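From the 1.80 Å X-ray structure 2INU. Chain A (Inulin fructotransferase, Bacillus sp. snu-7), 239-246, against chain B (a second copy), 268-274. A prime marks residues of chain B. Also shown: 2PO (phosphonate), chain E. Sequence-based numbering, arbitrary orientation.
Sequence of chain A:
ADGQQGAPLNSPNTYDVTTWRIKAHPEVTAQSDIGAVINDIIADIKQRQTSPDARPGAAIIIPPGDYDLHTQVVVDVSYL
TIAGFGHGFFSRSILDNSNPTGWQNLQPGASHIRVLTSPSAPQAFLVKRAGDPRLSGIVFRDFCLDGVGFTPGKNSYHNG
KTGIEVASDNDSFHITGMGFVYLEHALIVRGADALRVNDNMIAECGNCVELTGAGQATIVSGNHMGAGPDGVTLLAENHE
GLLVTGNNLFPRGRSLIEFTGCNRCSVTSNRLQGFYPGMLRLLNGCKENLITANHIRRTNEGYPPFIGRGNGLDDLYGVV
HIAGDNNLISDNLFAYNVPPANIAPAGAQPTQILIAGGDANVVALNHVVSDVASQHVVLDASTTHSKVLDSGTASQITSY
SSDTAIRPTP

Chain A 239-246: HEGLLVTG
Chain B, residues 268-274: TSNRLQG

The two stretches run roughly antiparallel, their end-to-end directions 159° apart, and face each other mainly through side chains, with main chain also touched at Gly241 and Ser269′: the CA atoms of Leu243 and Arg271′ lie 6.5 Å apart, those of Thr245 and Ser269′ 7.2 Å. No direct hydrogen bond crosses between them, so packing and bridging waters make the contact, which buries 282 Å² in all.

The backbone sets the pattern. In chain A, 239-240 and 243-245 are strand, and Gly241 interrupts them at phi/psi 75/18, a positive phi that favours glycine. Leu242 (-73/134) then turns its CB away, while Leu243 (-119/123) and Thr245 (-147/152) point theirs toward chain B, with Val244 between them out of reach. In chain B, Ser269′ sits at 57/49 and Asn270′ at -119/162 with its CB away; strand 271-274 follows, where Arg271′ (-118/113) and Gln273′ (-139/116) point toward chain A and Leu272′ is out of reach.

Apolar packing centres on Leu243, whose chi1 of -133° lies between wells and whose chi2 is t. Leu243 CG rests 3.8 Å from Arg271′ CB, and Leu243 CD1 3.8 Å from Ser269′ O, so the leucine covers both side chain and main chain. Thr245, chi1 p, extends the packing with Thr245 CG2 4.3 Å from Ser269′ CB, while Thr245 OG1 donates a hydrogen bond of 3.0 Å to O2P of the phosphonate. One threonine thus serves both the contact and the ligand.

Glycine makes room for arginine. Arg271′ (chi1 t, chi2 m, chi3 t, chi4 146°) gives the largest covered area of any residue here, 82 Å², and lays one face of its guanidinium over Gly241, with Gly241 CA 3.3 Å from Arg271′ NE. A CB on Gly241 would fall 2.4 Å from Arg271′ CZ, a clash; the missing side chain is therefore a condition of this close approach.

Polar contact passes through water. Glu240 (chi1 t, chi2 106°, chi3 16°) starts sideways, but its end comes nearer, leaving Glu240 OE2 4.3 Å from Gln273′ OE1. Two acceptors cannot bond directly, and water 1 lies 2.9 Å from Glu240 OE2 and 3.2 Å from Gln273′ OE1. Water 2 lies 2.6 Å from Glu240 OE2 and accepts from Arg271′ NH2 at 3.0 Å, linking acid and base without a salt bridge. Gln273′ holds chi1 and chi2 t, chi3 -153°. The rule is economical: carbon parts of side chains, polar ones included, pack directly, glycine admits the guanidinium, and water joins the polar ends.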

# COMPACT_ATOMS: atom_id res chain seq x y z
N HIS A 239 8.12 19.50 -5.10
CA HIS A 239 7.72 18.67 -3.98
C HIS A 239 8.94 18.20 -3.25
O HIS A 239 10.02 18.05 -3.82
CB HIS A 239 6.91 17.46 -4.45
CG HIS A 239 5.44 17.64 -4.37
ND1 HIS A 239 4.63 16.90 -3.55
CD2 HIS A 239 4.60 18.51 -5.02
CE1 HIS A 239 3.37 17.28 -3.69
NE2 HIS A 239 3.34 18.25 -4.58
N GLU A 240 8.75 17.94 -1.97
CA GLU A 240 9.80 17.48 -1.10
C GLU A 240 9.17 16.38 -0.27
O GLU A 240 8.06 16.54 0.22
CB GLU A 240 10.26 18.65 -0.23
CG GLU A 240 10.98 18.28 1.05
CD GLU A 240 12.46 18.53 0.99
OE1 GLU A 240 12.91 19.26 0.08
OE2 GLU A 240 13.18 18.02 1.88
N GLY A 241 9.87 15.27 -0.12
CA GLY A 241 9.34 14.15 0.65
C GLY A 241 8.25 13.34 -0.03
O GLY A 241 7.53 12.60 0.64
N LEU A 242 8.13 13.47 -1.35
CA LEU A 242 7.11 12.71 -2.07
C LEU A 242 7.50 11.24 -2.16
O LEU A 242 8.64 10.91 -2.46
CB LEU A 242 6.93 13.28 -3.48
CG LEU A 242 5.88 12.62 -4.40
CD1 LEU A 242 4.51 12.66 -3.75
CD2 LEU A 242 5.85 13.34 -5.74
N LEU A 243 6.54 10.38 -1.87
CA LEU A 243 6.75 8.94 -1.93
C LEU A 243 5.77 8.43 -2.97
O LEU A 243 4.57 8.65 -2.88
CB LEU A 243 6.41 8.29 -0.58
CG LEU A 243 7.39 7.28 0.02
CD1 LEU A 243 6.65 6.48 1.09
CD2 LEU A 243 7.93 6.35 -1.04
N VAL A 244 6.30 7.76 -3.99
CA VAL A 244 5.46 7.21 -5.03
C VAL A 244 5.87 5.75 -5.03
O VAL A 244 6.99 5.39 -5.38
CB VAL A 244 5.73 7.92 -6.35
CG1 VAL A 244 4.77 7.43 -7.42
CG2 VAL A 244 5.55 9.42 -6.16
N THR A 245 4.92 4.90 -4.62
CA THR A 245 5.20 3.49 -4.47
C THR A 245 4.01 2.57 -4.77
O THR A 245 2.85 2.96 -4.60
CB THR A 245 5.63 3.15 -3.04
OG1 THR A 245 4.58 3.49 -2.13
CG2 THR A 245 6.88 3.94 -2.66
N GLY A 246 4.31 1.36 -5.21
CA GLY A 246 3.28 0.38 -5.50
C GLY A 246 2.17 0.81 -6.45
O GLY A 246 1.01 0.44 -6.27
N THR B 268 11.30 -1.31 4.01
CA THR B 268 11.53 -0.99 2.61
C THR B 268 10.56 0.03 2.00
O THR B 268 9.39 0.11 2.39
CB THR B 268 11.41 -2.27 1.78
OG1 THR B 268 12.23 -3.29 2.37
CG2 THR B 268 11.81 -2.02 0.34
N SER B 269 11.06 0.79 1.03
CA SER B 269 10.24 1.77 0.32
C SER B 269 9.58 2.79 1.24
O SER B 269 8.38 3.05 1.14
CB SER B 269 9.16 1.03 -0.48
OG SER B 269 9.73 0.06 -1.32
N ASN B 270 10.37 3.38 2.13
CA ASN B 270 9.86 4.38 3.05
C ASN B 270 10.55 5.72 2.87
O ASN B 270 11.62 5.81 2.28
CB ASN B 270 10.05 3.93 4.50
CG ASN B 270 9.24 2.70 4.85
OD1 ASN B 270 8.00 2.73 4.87
ND2 ASN B 270 9.93 1.60 5.13
N ARG B 271 9.90 6.76 3.38
CA ARG B 271 10.43 8.12 3.33
C ARG B 271 10.61 8.56 4.77
O ARG B 271 9.63 8.70 5.50
CB ARG B 271 9.45 9.05 2.61
CG ARG B 271 9.97 10.50 2.46
CD ARG B 271 9.68 11.36 3.68
NE ARG B 271 10.23 12.71 3.54
CZ ARG B 271 9.66 13.81 4.03
NH1 ARG B 271 8.52 13.73 4.70
NH2 ARG B 271 10.25 14.99 3.87
N LEU B 272 11.86 8.76 5.19
CA LEU B 272 12.13 9.18 6.55
C LEU B 272 12.77 10.56 6.60
O LEU B 272 13.68 10.88 5.85
CB LEU B 272 13.05 8.18 7.26
CG LEU B 272 12.44 6.85 7.72
CD1 LEU B 272 12.09 5.97 6.52
CD2 LEU B 272 13.42 6.13 8.63
N GLN B 273 12.27 11.39 7.51
CA GLN B 273 12.79 12.75 7.71
C GLN B 273 12.85 13.06 9.19
O GLN B 273 11.82 13.10 9.86
CB GLN B 273 11.91 13.79 7.02
CG GLN B 273 12.54 15.18 6.99
CD GLN B 273 11.60 16.28 6.52
OE1 GLN B 273 12.04 17.30 5.99
NE2 GLN B 273 10.30 16.08 6.75
N GLY B 274 14.06 13.25 9.70
CA GLY B 274 14.22 13.56 11.11
C GLY B 274 15.12 14.77 11.35
O GLY B 274 15.82 15.22 10.44
P 2PO E . 4.07 -0.62 -0.98
O1P 2PO E . 4.10 -0.54 0.60
O2P 2PO E . 3.54 0.78 -1.51
O3P 2PO E . 3.43 -1.82 -1.58
O HOH W 1 14.51 18.65 4.40
O HOH W 2 13.07 15.87 3.38